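Local atomic coordinates of uncharacterized protein (Corynebacterium glutamicum, PDB entry 2NSF), a protein that catalyses, as a mycothiol-dependent and zinc-binding maleylpyruvate isomerase, the cis-to-trans isomerisation of maleylpyruvate to fumarylpyruvate. Residues L33-L38 with D180-I185; H68-V73 with V170-V175; H123-L128 with W159-E164; W166-D171 with A240-D245. All coordinates share one frame; numbering follows the deposited sequence.

Contact 1: L33-L38 with D180-I185; sequences LTLARL and DIPEVI
Leu35 pushes its two methyls against Pro182, Val184 and Ile185, joining a helix of the N-terminal helical bundle to the first turn of helix 183-199 in the C-terminal part. The contact is wholly apolar. Pro182 stands at the N-cap position, and with no N-H to give and a fixed phi it fits just before the helix while its CB and CG present an apolar surface; its CG lies 3.9 Å from Leu35 CD2, and the two side chains run past each other in opposite senses. The same CD2 methyl also approaches Ile185 CD1. Ile185 reaches it because its CG1 is turned anti to the carbonyl carbon (chi1 -72°) and the chain then runs extended to CD1. Leucine suits this place because its fork serves two sets of neighbours, CD2 taking the proline and isoleucine and CD1 the valine.

Polar bonding is left to the surroundings: Leu35 O accepts from Trp166 NE1 of helix 156-171, whose indole also touches Pro182 and Ile185. Phe24 and Leu27 of the N-terminal loop pack on Leu35 as well, so the interdomain seam is only partly exposed. The closest approach between the two segments is Leu35 CD1 to Val184 CG1, at 3.7 Å.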
loop_
_atom_site.group_PDB
_atom_site.type_symbol
_atom_site.label_atom_id
_atom_site.label_comp_id
_atom_site.label_asym_id
_atom_site.label_seq_id
_atom_site.Cartn_x
_atom_site.Cartn_y
_atom_site.Cartn_z
ATOM N N LEU A 33 13.260 -4.141 -5.284
ATOM C CA LEU A 33 13.841 -2.979 -4.617
ATOM C C LEU A 33 13.692 -1.761 -5.528
ATOM O O LEU A 33 13.378 -0.662 -5.069
ATOM C CB LEU A 33 15.320 -3.222 -4.304
ATOM C CG LEU A 33 16.071 -2.055 -3.648
ATOM C CD1 LEU A 33 15.387 -1.657 -2.347
ATOM C CD2 LEU A 33 17.517 -2.457 -3.389
ATOM N N THR A 34 13.912 -1.956 -6.824
ATOM C CA THR A 34 13.783 -0.865 -7.776
ATOM C C THR A 34 12.353 -0.329 -7.790
ATOM O O THR A 34 12.134 0.882 -7.808
ATOM C CB THR A 34 14.182 -1.320 -9.193
ATOM O OG1 THR A 34 15.571 -1.665 -9.192
ATOM C CG2 THR A 34 13.946 -0.201 -10.215
ATOM N N LEU A 35 11.380 -1.232 -7.775
ATOM C CA LEU A 35 9.982 -0.827 -7.780
ATOM C C LEU A 35 9.622 -0.045 -6.524
ATOM O O LEU A 35 8.844 0.901 -6.585
ATOM C CB LEU A 35 9.065 -2.048 -7.921
ATOM C CG LEU A 35 8.878 -2.560 -9.357
ATOM C CD1 LEU A 35 8.142 -3.885 -9.328
ATOM C CD2 LEU A 35 8.106 -1.534 -10.179
ATOM N N ALA A 36 10.186 -0.440 -5.385
ATOM C CA ALA A 36 9.908 0.264 -4.134
ATOM C C ALA A 36 10.532 1.651 -4.185
ATOM O O ALA A 36 9.931 2.629 -3.738
ATOM C CB ALA A 36 10.461 -0.522 -2.943
ATOM N N ARG A 37 11.746 1.731 -4.724
ATOM C CA ARG A 37 12.443 3.005 -4.843
ATOM C C ARG A 37 11.716 3.911 -5.836
ATOM O O ARG A 37 11.562 5.104 -5.596
ATOM C CB ARG A 37 13.889 2.782 -5.288
ATOM C CG ARG A 37 14.762 2.173 -4.202
ATOM C CD ARG A 37 16.127 1.783 -4.730
ATOM N NE ARG A 37 17.036 1.427 -3.642
ATOM C CZ ARG A 37 18.201 0.815 -3.813
ATOM N NH1 ARG A 37 18.609 0.477 -5.032
ATOM N NH2 ARG A 37 18.966 0.542 -2.763
ATOM N N LEU A 38 11.268 3.340 -6.951
ATOM C CA LEU A 38 10.545 4.118 -7.955
ATOM C C LEU A 38 9.250 4.673 -7.371
ATOM O O LEU A 38 8.889 5.829 -7.611
ATOM C CB LEU A 38 10.225 3.247 -9.174
ATOM C CG LEU A 38 11.387 3.001 -10.141
ATOM C CD1 LEU A 38 10.991 1.956 -11.168
ATOM C CD2 LEU A 38 11.770 4.313 -10.822
ATOM N N ASP A 180 -0.736 5.373 -13.059
ATOM C CA ASP A 180 0.709 5.579 -12.955
ATOM C C ASP A 180 1.430 4.355 -12.397
ATOM O O ASP A 180 2.631 4.178 -12.599
ATOM C CB ASP A 180 1.032 6.759 -12.022
ATOM C CG ASP A 180 0.673 8.099 -12.618
ATOM O OD1 ASP A 180 0.736 8.239 -13.861
ATOM O OD2 ASP A 180 0.349 9.023 -11.837
ATOM N N ILE A 181 0.687 3.510 -11.693
ATOM C CA ILE A 181 1.268 2.337 -11.051
ATOM C C ILE A 181 1.613 1.192 -11.990
ATOM O O ILE A 181 0.767 0.739 -12.769
ATOM C CB ILE A 181 0.321 1.805 -9.955
ATOM C CG1 ILE A 181 -0.014 2.936 -8.978
ATOM C CG2 ILE A 181 0.968 0.636 -9.221
ATOM C CD1 ILE A 181 -1.121 2.590 -7.997
ATOM N N PRO A 182 2.870 0.712 -11.935
ATOM C CA PRO A 182 3.318 -0.393 -12.784
ATOM C C PRO A 182 2.335 -1.556 -12.711
ATOM O O PRO A 182 1.861 -1.923 -11.636
ATOM C CB PRO A 182 4.678 -0.745 -12.201
ATOM C CG PRO A 182 5.199 0.595 -11.786
ATOM C CD PRO A 182 3.986 1.225 -11.119
ATOM N N GLU A 183 2.036 -2.135 -13.866
ATOM C CA GLU A 183 1.092 -3.236 -13.945
ATOM C C GLU A 183 1.388 -4.403 -13.002
ATOM O O GLU A 183 0.468 -4.978 -12.424
ATOM C CB GLU A 183 1.021 -3.728 -15.388
ATOM C CG GLU A 183 -0.054 -4.758 -15.648
ATOM C CD GLU A 183 -0.170 -5.083 -17.121
ATOM O OE1 GLU A 183 -0.418 -4.148 -17.909
ATOM O OE2 GLU A 183 -0.008 -6.263 -17.491
ATOM N N VAL A 184 2.657 -4.764 -12.840
ATOM C CA VAL A 184 2.986 -5.881 -11.963
ATOM C C VAL A 184 2.496 -5.601 -10.541
ATOM O O VAL A 184 2.067 -6.513 -9.830
ATOM C CB VAL A 184 4.513 -6.182 -11.962
ATOM C CG1 VAL A 184 5.285 -5.038 -11.319
ATOM C CG2 VAL A 184 4.780 -7.499 -11.245
ATOM N N ILE A 185 2.533 -4.337 -10.134
ATOM C CA ILE A 185 2.060 -3.972 -8.807
ATOM C C ILE A 185 0.536 -3.993 -8.766
ATOM O O ILE A 185 -0.055 -4.470 -7.798
ATOM C CB ILE A 185 2.599 -2.588 -8.388
ATOM C CG1 ILE A 185 4.097 -2.709 -8.081
ATOM C CG2 ILE A 185 1.837 -2.065 -7.169
ATOM C CD1 ILE A 185 4.782 -1.396 -7.810
#

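Contact 2: H68-V73 with V170-V175; sequences HLIAHV and VDLGAV. With ZN (zinc ion), chain E.
Leu69 drives one methyl into the 170-175 segment, which continues helix 156-171, and this is the tight part of the contact. Its CD2 rests 3.6 Å from Asp171 CB and 3.7 Å from Leu172 N, so it touches backbone as well as side chain. Leu69 and Asp171 cross at about a right angle, the methyl meeting the aspartate at its CH2 and not at its carboxylate, which is bound instead by His168 and Arg242. Leu69 swings its CG to the side opposite the backbone N (chi1 175°), a setting that projects the fork off helix 66-89 toward this segment. Leu172 adds its own CD2, 3.8 Å from Leu69 CD2.

Packing slackens one residue further on. Ile70 CG1 lies 4.0 Å from Leu172 CD2, its one contact here, while Phe55 and Leu47 also press on Ile70. Beyond Leu172 the chain turns away at Gly173, whose positive phi of 76° is easy for a residue without a side chain, and Ala174 and Val175 run outward toward solvent.

Branched aliphatic residues suit the buried side: no hydrogen bond crosses between the two segments, so Leu69, Ile70 and Leu172 meet by shape alone. One turn up from the same helix face, His72 gives NE2 to the zinc ion at 2.2 Å, with water 1 lying in the plane of its ring. Glu164 and His168 of helix 156-171 complete the protein ligands, an arrangement consistent with the metal site of DinB-like four-helix bundles.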
loop_
_atom_site.group_PDB
_atom_site.type_symbol
_atom_site.label_atom_id
_atom_site.label_comp_id
_atom_site.label_asym_id
_atom_site.label_seq_id
_atom_site.Cartn_x
_atom_site.Cartn_y
_atom_site.Cartn_z
ATOM N N HIS A 68 -1.746 13.966 8.299
ATOM C CA HIS A 68 -1.921 12.630 8.863
ATOM C C HIS A 68 -1.332 11.592 7.909
ATOM O O HIS A 68 -0.611 10.684 8.324
ATOM C CB HIS A 68 -3.404 12.301 9.078
ATOM C CG HIS A 68 -4.034 13.012 10.238
ATOM N ND1 HIS A 68 -4.564 14.279 10.137
ATOM C CD2 HIS A 68 -4.252 12.615 11.514
ATOM C CE1 HIS A 68 -5.085 14.631 11.300
ATOM N NE2 HIS A 68 -4.908 13.638 12.152
ATOM N N LEU A 69 -1.650 11.732 6.627
ATOM C CA LEU A 69 -1.160 10.804 5.611
ATOM C C LEU A 69 0.356 10.843 5.482
ATOM O O LEU A 69 1.019 9.806 5.430
ATOM C CB LEU A 69 -1.806 11.123 4.258
ATOM C CG LEU A 69 -1.310 10.310 3.059
ATOM C CD1 LEU A 69 -1.632 8.834 3.271
ATOM C CD2 LEU A 69 -1.954 10.825 1.784
ATOM N N ILE A 70 0.912 12.047 5.426
ATOM C CA ILE A 70 2.352 12.212 5.299
ATOM C C ILE A 70 3.072 11.602 6.498
ATOM O O ILE A 70 4.110 10.955 6.343
ATOM C CB ILE A 70 2.700 13.716 5.145
ATOM C CG1 ILE A 70 2.132 14.220 3.811
ATOM C CG2 ILE A 70 4.207 13.932 5.195
ATOM C CD1 ILE A 70 2.011 15.737 3.711
ATOM N N ALA A 71 2.514 11.805 7.689
ATOM C CA ALA A 71 3.102 11.252 8.903
ATOM C C ALA A 71 3.054 9.733 8.829
ATOM O O ALA A 71 4.039 9.058 9.096
ATOM C CB ALA A 71 2.339 11.742 10.130
ATOM N N HIS A 72 1.898 9.205 8.452
ATOM C CA HIS A 72 1.722 7.761 8.330
ATOM C C HIS A 72 2.748 7.099 7.426
ATOM O O HIS A 72 3.310 6.058 7.771
ATOM C CB HIS A 72 0.321 7.419 7.797
ATOM C CG HIS A 72 0.157 6.007 7.355
ATOM N ND1 HIS A 72 0.667 4.957 8.055
ATOM C CD2 HIS A 72 -0.495 5.494 6.290
ATOM C CE1 HIS A 72 0.357 3.823 7.446
ATOM N NE2 HIS A 72 -0.349 4.118 6.370
ATOM N N VAL A 73 2.992 7.688 6.258
ATOM C CA VAL A 73 3.958 7.115 5.332
ATOM C C VAL A 73 5.337 7.025 5.981
ATOM O O VAL A 73 6.051 6.036 5.802
ATOM C CB VAL A 73 4.011 7.932 4.004
ATOM C CG1 VAL A 73 5.142 7.424 3.096
ATOM C CG2 VAL A 73 2.679 7.795 3.281
ATOM N N VAL A 170 -1.341 8.595 -4.647
ATOM C CA VAL A 170 -2.628 9.042 -5.174
ATOM C C VAL A 170 -3.416 9.783 -4.103
ATOM O O VAL A 170 -4.018 10.822 -4.372
ATOM C CB VAL A 170 -3.487 7.854 -5.661
ATOM C CG1 VAL A 170 -4.768 8.368 -6.299
ATOM C CG2 VAL A 170 -2.697 7.014 -6.641
ATOM N N ASP A 171 -3.394 9.251 -2.883
ATOM C CA ASP A 171 -4.123 9.843 -1.765
ATOM C C ASP A 171 -3.695 11.268 -1.422
ATOM O O ASP A 171 -4.460 12.015 -0.806
ATOM C CB ASP A 171 -3.990 8.965 -0.519
ATOM C CG ASP A 171 -4.583 7.580 -0.709
ATOM O OD1 ASP A 171 -5.543 7.439 -1.499
ATOM O OD2 ASP A 171 -4.097 6.635 -0.055
ATOM N N LEU A 172 -2.477 11.644 -1.804
ATOM C CA LEU A 172 -1.991 12.995 -1.528
ATOM C C LEU A 172 -2.848 14.048 -2.220
ATOM O O LEU A 172 -2.882 15.199 -1.803
ATOM C CB LEU A 172 -0.531 13.142 -1.961
ATOM C CG LEU A 172 0.492 12.618 -0.952
ATOM C CD1 LEU A 172 1.885 12.687 -1.548
ATOM C CD2 LEU A 172 0.400 13.442 0.333
ATOM N N GLY A 173 -3.537 13.652 -3.284
ATOM C CA GLY A 173 -4.398 14.590 -3.978
ATOM C C GLY A 173 -3.703 15.606 -4.862
ATOM O O GLY A 173 -4.169 16.741 -4.993
ATOM N N ALA A 174 -2.582 15.211 -5.452
ATOM C CA ALA A 174 -1.849 16.083 -6.360
ATOM C C ALA A 174 -2.232 15.618 -7.765
ATOM O O ALA A 174 -3.362 15.831 -8.187
ATOM C CB ALA A 174 -0.352 15.951 -6.132
ATOM N N VAL A 175 -1.315 14.966 -8.476
ATOM C CA VAL A 175 -1.633 14.498 -9.826
ATOM C C VAL A 175 -1.441 12.998 -10.058
ATOM O O VAL A 175 -1.689 12.512 -11.160
ATOM C CB VAL A 175 -0.805 15.249 -10.900
ATOM C CG1 VAL A 175 -1.081 16.735 -10.821
ATOM C CG2 VAL A 175 0.675 14.957 -10.724
HETATM ZN ZN ZN E . -1.001 3.127 4.504
HETATM O O HOH W 1 -1.107 1.221 5.574
HETATM O O HOH W 2 -2.233 1.770 2.904
#

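Contact 3: H123-L128 with W159-E164; sequences HSVARL and WMRSRE. With ZN (zinc ion), chain E; SO4 (sulfate ion), chain B.
Arg161 stretches from helix 156-171 to helix 114-133, where Leu128 and Val125 receive it by apolar contact. Leu128 CD2 lies 3.9 Å from Arg161 CD, crossing the arginine's aliphatic stem at a slant, while Val125 CG2 sits at the edge of the guanidinium, near its plane, 3.8 Å from Arg161 NH2. The arginine starts with CG anti to its backbone N (chi1 -176°), bends at chi2 and then extends, which carries a long polar side chain across the buried interface between the helices.

Hydrogen bonds satisfy its buried N-H groups. Water 3, in the guanidinium plane, accepts from Arg161 NH2 at 2.9 Å and donates to Ser124 OG, making a water bridge between the two helices; serine suits, its OG able to accept here while bonded to Leu120 O and His121 O, one turn back. NH1 is held by Val73 O and Asn76 OD1 of helix 66-89, so one arginine ties three helices.

The other faces of helix 156-171 bear ionic and metal chemistry. Arg163 binds a sulfate ion, probably from the crystallisation liquor, giving NH1 to O4 at 2.9 Å and NH2 to O2 at 3.1 Å, and its NH1 also pairs with Glu192. Glu164 bends at chi2 to bring OE1 to the zinc ion at 2.1 Å, and its OE2 accepts a short bond of 2.6 Å from the metal-bound water 1. A central helix that offers an arginine to the bundle interior and a glutamate to the metal is characteristic of this isomerase's zinc-binding helical bundle, with His72 and His168 completing the protein ligands.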
loop_
_atom_site.group_PDB
_atom_site.type_symbol
_atom_site.label_atom_id
_atom_site.label_comp_id
_atom_site.label_asym_id
_atom_site.label_seq_id
_atom_site.Cartn_x
_atom_site.Cartn_y
_atom_site.Cartn_z
ATOM N N HIS A 123 14.015 11.605 5.831
ATOM C CA HIS A 123 14.919 10.809 6.653
ATOM C C HIS A 123 14.466 9.360 6.828
ATOM O O HIS A 123 15.287 8.442 6.763
ATOM C CB HIS A 123 15.108 11.462 8.024
ATOM C CG HIS A 123 16.241 10.885 8.809
ATOM N ND1 HIS A 123 17.548 10.927 8.368
ATOM C CD2 HIS A 123 16.268 10.228 9.993
ATOM C CE1 HIS A 123 18.327 10.323 9.245
ATOM N NE2 HIS A 123 17.575 9.890 10.242
ATOM N N SER A 124 13.173 9.150 7.045
ATOM C CA SER A 124 12.656 7.794 7.219
ATOM C C SER A 124 12.858 6.997 5.926
ATOM O O SER A 124 13.154 5.802 5.964
ATOM C CB SER A 124 11.176 7.833 7.605
ATOM O OG SER A 124 10.396 8.463 6.608
ATOM N N VAL A 125 12.700 7.664 4.787
ATOM C CA VAL A 125 12.905 7.011 3.493
ATOM C C VAL A 125 14.364 6.580 3.378
ATOM O O VAL A 125 14.665 5.432 3.045
ATOM C CB VAL A 125 12.592 7.971 2.314
ATOM C CG1 VAL A 125 13.276 7.478 1.045
ATOM C CG2 VAL A 125 11.085 8.064 2.093
ATOM N N ALA A 126 15.270 7.512 3.662
ATOM C CA ALA A 126 16.701 7.248 3.571
ATOM C C ALA A 126 17.148 6.116 4.489
ATOM O O ALA A 126 17.962 5.283 4.100
ATOM C CB ALA A 126 17.486 8.523 3.883
ATOM N N ARG A 127 16.607 6.078 5.702
ATOM C CA ARG A 127 16.978 5.044 6.659
ATOM C C ARG A 127 16.482 3.655 6.273
ATOM O O ARG A 127 17.171 2.661 6.514
ATOM C CB ARG A 127 16.478 5.424 8.054
ATOM C CG ARG A 127 17.156 6.674 8.605
ATOM C CD ARG A 127 18.599 6.382 9.005
ATOM N NE ARG A 127 18.654 5.551 10.205
ATOM C CZ ARG A 127 19.756 4.980 10.678
ATOM N NH1 ARG A 127 20.915 5.142 10.050
ATOM N NH2 ARG A 127 19.701 4.247 11.785
ATOM N N LEU A 128 15.299 3.581 5.670
ATOM C CA LEU A 128 14.763 2.292 5.239
ATOM C C LEU A 128 15.602 1.770 4.074
ATOM O O LEU A 128 15.895 0.578 3.987
ATOM C CB LEU A 128 13.292 2.428 4.820
ATOM C CG LEU A 128 12.632 1.210 4.155
ATOM C CD1 LEU A 128 12.807 -0.037 5.020
ATOM C CD2 LEU A 128 11.150 1.505 3.919
ATOM N N TRP A 159 7.527 -5.351 -0.826
ATOM C CA TRP A 159 6.164 -5.327 -1.350
ATOM C C TRP A 159 5.297 -4.417 -0.487
ATOM O O TRP A 159 4.533 -3.590 -0.989
ATOM C CB TRP A 159 5.574 -6.743 -1.350
ATOM C CG TRP A 159 4.070 -6.779 -1.496
ATOM C CD1 TRP A 159 3.176 -7.304 -0.609
ATOM C CD2 TRP A 159 3.292 -6.260 -2.586
ATOM N NE1 TRP A 159 1.892 -7.148 -1.073
ATOM C CE2 TRP A 159 1.934 -6.510 -2.286
ATOM C CE3 TRP A 159 3.609 -5.610 -3.788
ATOM C CZ2 TRP A 159 0.890 -6.133 -3.141
ATOM C CZ3 TRP A 159 2.566 -5.234 -4.643
ATOM C CH2 TRP A 159 1.226 -5.499 -4.313
ATOM N N MET A 160 5.419 -4.574 0.824
ATOM C CA MET A 160 4.628 -3.768 1.745
ATOM C C MET A 160 4.871 -2.279 1.536
ATOM O O MET A 160 3.928 -1.489 1.506
ATOM C CB MET A 160 4.955 -4.163 3.185
ATOM C CG MET A 160 4.539 -5.583 3.523
ATOM S SD MET A 160 5.357 -6.203 5.000
ATOM C CE MET A 160 4.374 -5.447 6.264
ATOM N N ARG A 161 6.130 -1.891 1.385
ATOM C CA ARG A 161 6.430 -0.478 1.175
ATOM C C ARG A 161 5.887 -0.022 -0.178
ATOM O O ARG A 161 5.358 1.084 -0.294
ATOM C CB ARG A 161 7.934 -0.225 1.254
ATOM C CG ARG A 161 8.316 1.254 1.145
ATOM C CD ARG A 161 7.684 2.090 2.262
ATOM N NE ARG A 161 8.187 3.462 2.252
ATOM C CZ ARG A 161 7.724 4.439 3.026
ATOM N NH1 ARG A 161 6.737 4.206 3.882
ATOM N NH2 ARG A 161 8.246 5.656 2.940
ATOM N N SER A 162 6.008 -0.869 -1.195
ATOM C CA SER A 162 5.503 -0.523 -2.522
ATOM C C SER A 162 4.003 -0.222 -2.483
ATOM O O SER A 162 3.547 0.735 -3.110
ATOM C CB SER A 162 5.782 -1.657 -3.519
ATOM O OG SER A 162 7.175 -1.783 -3.777
ATOM N N ARG A 163 3.228 -1.034 -1.761
ATOM C CA ARG A 163 1.787 -0.788 -1.667
ATOM C C ARG A 163 1.542 0.611 -1.115
ATOM O O ARG A 163 0.686 1.351 -1.598
ATOM C CB ARG A 163 1.100 -1.781 -0.720
ATOM C CG ARG A 163 1.105 -3.222 -1.155
ATOM C CD ARG A 163 0.260 -4.061 -0.197
ATOM N NE ARG A 163 0.628 -3.825 1.201
ATOM C CZ ARG A 163 0.523 -4.736 2.162
ATOM N NH1 ARG A 163 0.054 -5.947 1.879
ATOM N NH2 ARG A 163 0.907 -4.447 3.400
ATOM N N GLU A 164 2.299 0.956 -0.080
ATOM C CA GLU A 164 2.154 2.251 0.563
ATOM C C GLU A 164 2.485 3.436 -0.329
ATOM O O GLU A 164 1.660 4.332 -0.506
ATOM C CB GLU A 164 3.042 2.328 1.808
ATOM C CG GLU A 164 2.713 1.324 2.900
ATOM C CD GLU A 164 1.336 1.524 3.496
ATOM O OE1 GLU A 164 0.921 2.686 3.702
ATOM O OE2 GLU A 164 0.667 0.511 3.784
HETATM ZN ZN ZN E . -1.001 3.127 4.504
HETATM S S SO4 B . -0.289 -7.254 5.507
HETATM O O1 SO4 B . -0.137 -8.383 6.443
HETATM O O2 SO4 B . 0.518 -6.116 5.966
HETATM O O3 SO4 B . -1.703 -6.860 5.462
HETATM O O4 SO4 B . 0.168 -7.656 4.167
HETATM O O HOH W 3 8.480 8.049 4.509
HETATM O O HOH W 1 -1.107 1.221 5.574
HETATM O O HOH W 2 -2.233 1.770 2.904
#

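Contact 4: W166-D171 with A240-D245; sequences WIHAVD and AGRGSD. With ZN (zinc ion), chain E.
The guanidinium of Arg242 has Ile167 CG2 over the centre of one face, 3.6 Å above its plane, and the carboxylate of Asp171 at its edge. Carboxylate and guanidinium are nearly coplanar, 20° apart, and the arginine grips side-on with two nitrogens. Arg242 NE donates to Asp171 OD1 at 2.9 Å, almost straight at 177° and on the syn lone pair; Arg242 NH1 reaches Asp171 OD2 at 2.8 Å, also on the syn side but a little out of the carboxylate plane. A bend at chi2 (134°), away from the usual staggered positions, turns the arginine chain to this position, and its NH2 is fastened to Ala240 O. Gly241, with positive phi, closes helix 232-239 in a Schellman motif just before the arginine. Isoleucine suits the covering role, since its CG2 methyl sits over the group and takes none of its N-H bonds.

The imidazole of His168 has the same carboxylate at its edge. His168 ND1 gives its hydrogen to Asp171 OD2 at 2.8 Å, using the anti lone pair, so OD2 takes two donors. On the far side of that ring, NE2 binds the zinc ion at 2.1 Å.

Arginine, aspartate and histidine form a hydrogen-bonded chain from the C-terminal part to the metal. Asp171 is a second-shell residue that fixes the ring's rotation and would probably strengthen NE2 as a ligand, while Arg242 orients the aspartate and should balance its charge.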
loop_
_atom_site.group_PDB
_atom_site.type_symbol
_atom_site.label_atom_id
_atom_site.label_comp_id
_atom_site.label_asym_id
_atom_site.label_seq_id
_atom_site.Cartn_x
_atom_site.Cartn_y
_atom_site.Cartn_z
ATOM N N TRP A 166 3.051 3.670 -3.711
ATOM C CA TRP A 166 2.338 3.801 -4.977
ATOM C C TRP A 166 0.886 4.206 -4.794
ATOM O O TRP A 166 0.345 4.964 -5.601
ATOM C CB TRP A 166 2.417 2.502 -5.787
ATOM C CG TRP A 166 3.746 2.289 -6.445
ATOM C CD1 TRP A 166 4.717 1.406 -6.072
ATOM C CD2 TRP A 166 4.252 2.978 -7.599
ATOM N NE1 TRP A 166 5.795 1.499 -6.923
ATOM C CE2 TRP A 166 5.536 2.457 -7.868
ATOM C CE3 TRP A 166 3.742 3.989 -8.428
ATOM C CZ2 TRP A 166 6.323 2.911 -8.937
ATOM C CZ3 TRP A 166 4.528 4.445 -9.496
ATOM C CH2 TRP A 166 5.804 3.904 -9.736
ATOM N N ILE A 167 0.247 3.716 -3.736
ATOM C CA ILE A 167 -1.139 4.068 -3.501
ATOM C C ILE A 167 -1.287 5.396 -2.767
ATOM O O ILE A 167 -2.116 6.220 -3.145
ATOM C CB ILE A 167 -1.888 2.980 -2.711
ATOM C CG1 ILE A 167 -1.883 1.668 -3.508
ATOM C CG2 ILE A 167 -3.318 3.437 -2.444
ATOM C CD1 ILE A 167 -2.490 0.486 -2.768
ATOM N N HIS A 168 -0.501 5.616 -1.717
ATOM C CA HIS A 168 -0.621 6.877 -0.999
ATOM C C HIS A 168 -0.191 8.065 -1.848
ATOM O O HIS A 168 -0.514 9.204 -1.528
ATOM C CB HIS A 168 0.141 6.832 0.327
ATOM C CG HIS A 168 -0.536 5.985 1.360
ATOM N ND1 HIS A 168 -1.903 5.969 1.514
ATOM C CD2 HIS A 168 -0.043 5.124 2.281
ATOM C CE1 HIS A 168 -2.229 5.131 2.483
ATOM N NE2 HIS A 168 -1.118 4.608 2.963
ATOM N N ALA A 169 0.525 7.804 -2.936
ATOM C CA ALA A 169 0.926 8.890 -3.830
ATOM C C ALA A 169 -0.368 9.466 -4.397
ATOM O O ALA A 169 -0.493 10.675 -4.601
ATOM C CB ALA A 169 1.807 8.360 -4.951
ATOM N N VAL A 170 -1.341 8.595 -4.647
ATOM C CA VAL A 170 -2.628 9.042 -5.174
ATOM C C VAL A 170 -3.416 9.783 -4.103
ATOM O O VAL A 170 -4.018 10.822 -4.372
ATOM C CB VAL A 170 -3.487 7.854 -5.661
ATOM C CG1 VAL A 170 -4.768 8.368 -6.299
ATOM C CG2 VAL A 170 -2.697 7.014 -6.641
ATOM N N ASP A 171 -3.394 9.251 -2.883
ATOM C CA ASP A 171 -4.123 9.843 -1.765
ATOM C C ASP A 171 -3.695 11.268 -1.422
ATOM O O ASP A 171 -4.460 12.015 -0.806
ATOM C CB ASP A 171 -3.990 8.965 -0.519
ATOM C CG ASP A 171 -4.583 7.580 -0.709
ATOM O OD1 ASP A 171 -5.543 7.439 -1.499
ATOM O OD2 ASP A 171 -4.097 6.635 -0.055
ATOM N N ALA A 240 -9.596 -1.015 -3.851
ATOM C CA ALA A 240 -8.886 -0.311 -2.789
ATOM C C ALA A 240 -9.777 0.688 -2.054
ATOM O O ALA A 240 -9.312 1.404 -1.159
ATOM C CB ALA A 240 -7.661 0.399 -3.370
ATOM N N GLY A 241 -11.051 0.732 -2.427
ATOM C CA GLY A 241 -11.996 1.630 -1.790
ATOM C C GLY A 241 -11.789 3.080 -2.179
ATOM O O GLY A 241 -12.198 3.996 -1.467
ATOM N N ARG A 242 -11.162 3.294 -3.326
ATOM C CA ARG A 242 -10.910 4.652 -3.748
ATOM C C ARG A 242 -11.755 5.182 -4.895
ATOM O O ARG A 242 -11.417 6.196 -5.503
ATOM C CB ARG A 242 -9.429 4.830 -4.013
ATOM C CG ARG A 242 -8.687 5.134 -2.724
ATOM C CD ARG A 242 -7.439 4.316 -2.591
ATOM N NE ARG A 242 -6.616 4.700 -1.444
ATOM C CZ ARG A 242 -6.349 3.895 -0.419
ATOM N NH1 ARG A 242 -5.575 4.310 0.574
ATOM N NH2 ARG A 242 -6.870 2.677 -0.376
ATOM N N GLY A 243 -12.867 4.514 -5.183
ATOM C CA GLY A 243 -13.721 5.010 -6.242
ATOM C C GLY A 243 -14.168 4.004 -7.275
ATOM O O GLY A 243 -13.473 3.034 -7.556
ATOM N N SER A 244 -15.336 4.264 -7.856
ATOM C CA SER A 244 -15.909 3.384 -8.861
ATOM C C SER A 244 -15.943 3.999 -10.259
ATOM O O SER A 244 -16.527 3.421 -11.177
ATOM C CB SER A 244 -17.332 2.995 -8.450
ATOM O OG SER A 244 -17.347 2.390 -7.170
ATOM N N ASP A 245 -15.317 5.162 -10.432
ATOM C CA ASP A 245 -15.317 5.828 -11.736
ATOM C C ASP A 245 -14.724 5.002 -12.874
ATOM O O ASP A 245 -15.055 5.221 -14.036
ATOM C CB ASP A 245 -14.564 7.161 -11.676
ATOM C CG ASP A 245 -15.304 8.221 -10.888
ATOM O OD1 ASP A 245 -16.533 8.084 -10.703
ATOM O OD2 ASP A 245 -14.657 9.203 -10.469
HETATM ZN ZN ZN E . -1.001 3.127 4.504
HETATM O O HOH W 1 -1.107 1.221 5.574
HETATM O O HOH W 2 -2.233 1.770 2.904
#

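Overall arrangement
Helix 156-171 runs through contacts 2, 3 and 4, supplying Glu164 and His168 to the zinc ion while contact 2 brings His72 from helix 66-89. These three are buried; contact 1 is only partly so. Contacts 2 and 3 join helices within the N-terminal bundle, whereas contacts 1 and 4 tie that bundle to the C-terminal part, and by different chemistry: plain hydrocarbon packing in contact 1, a salt bridge continued to the metal in contact 4. Contact 2 is apolar and meets contact 4 at Asp171; contact 3 mixes apolar packing with a water bridge. Trp166 links contacts 1 and 4, and Arg161, bonded to Val73 O, links contacts 3 and 2.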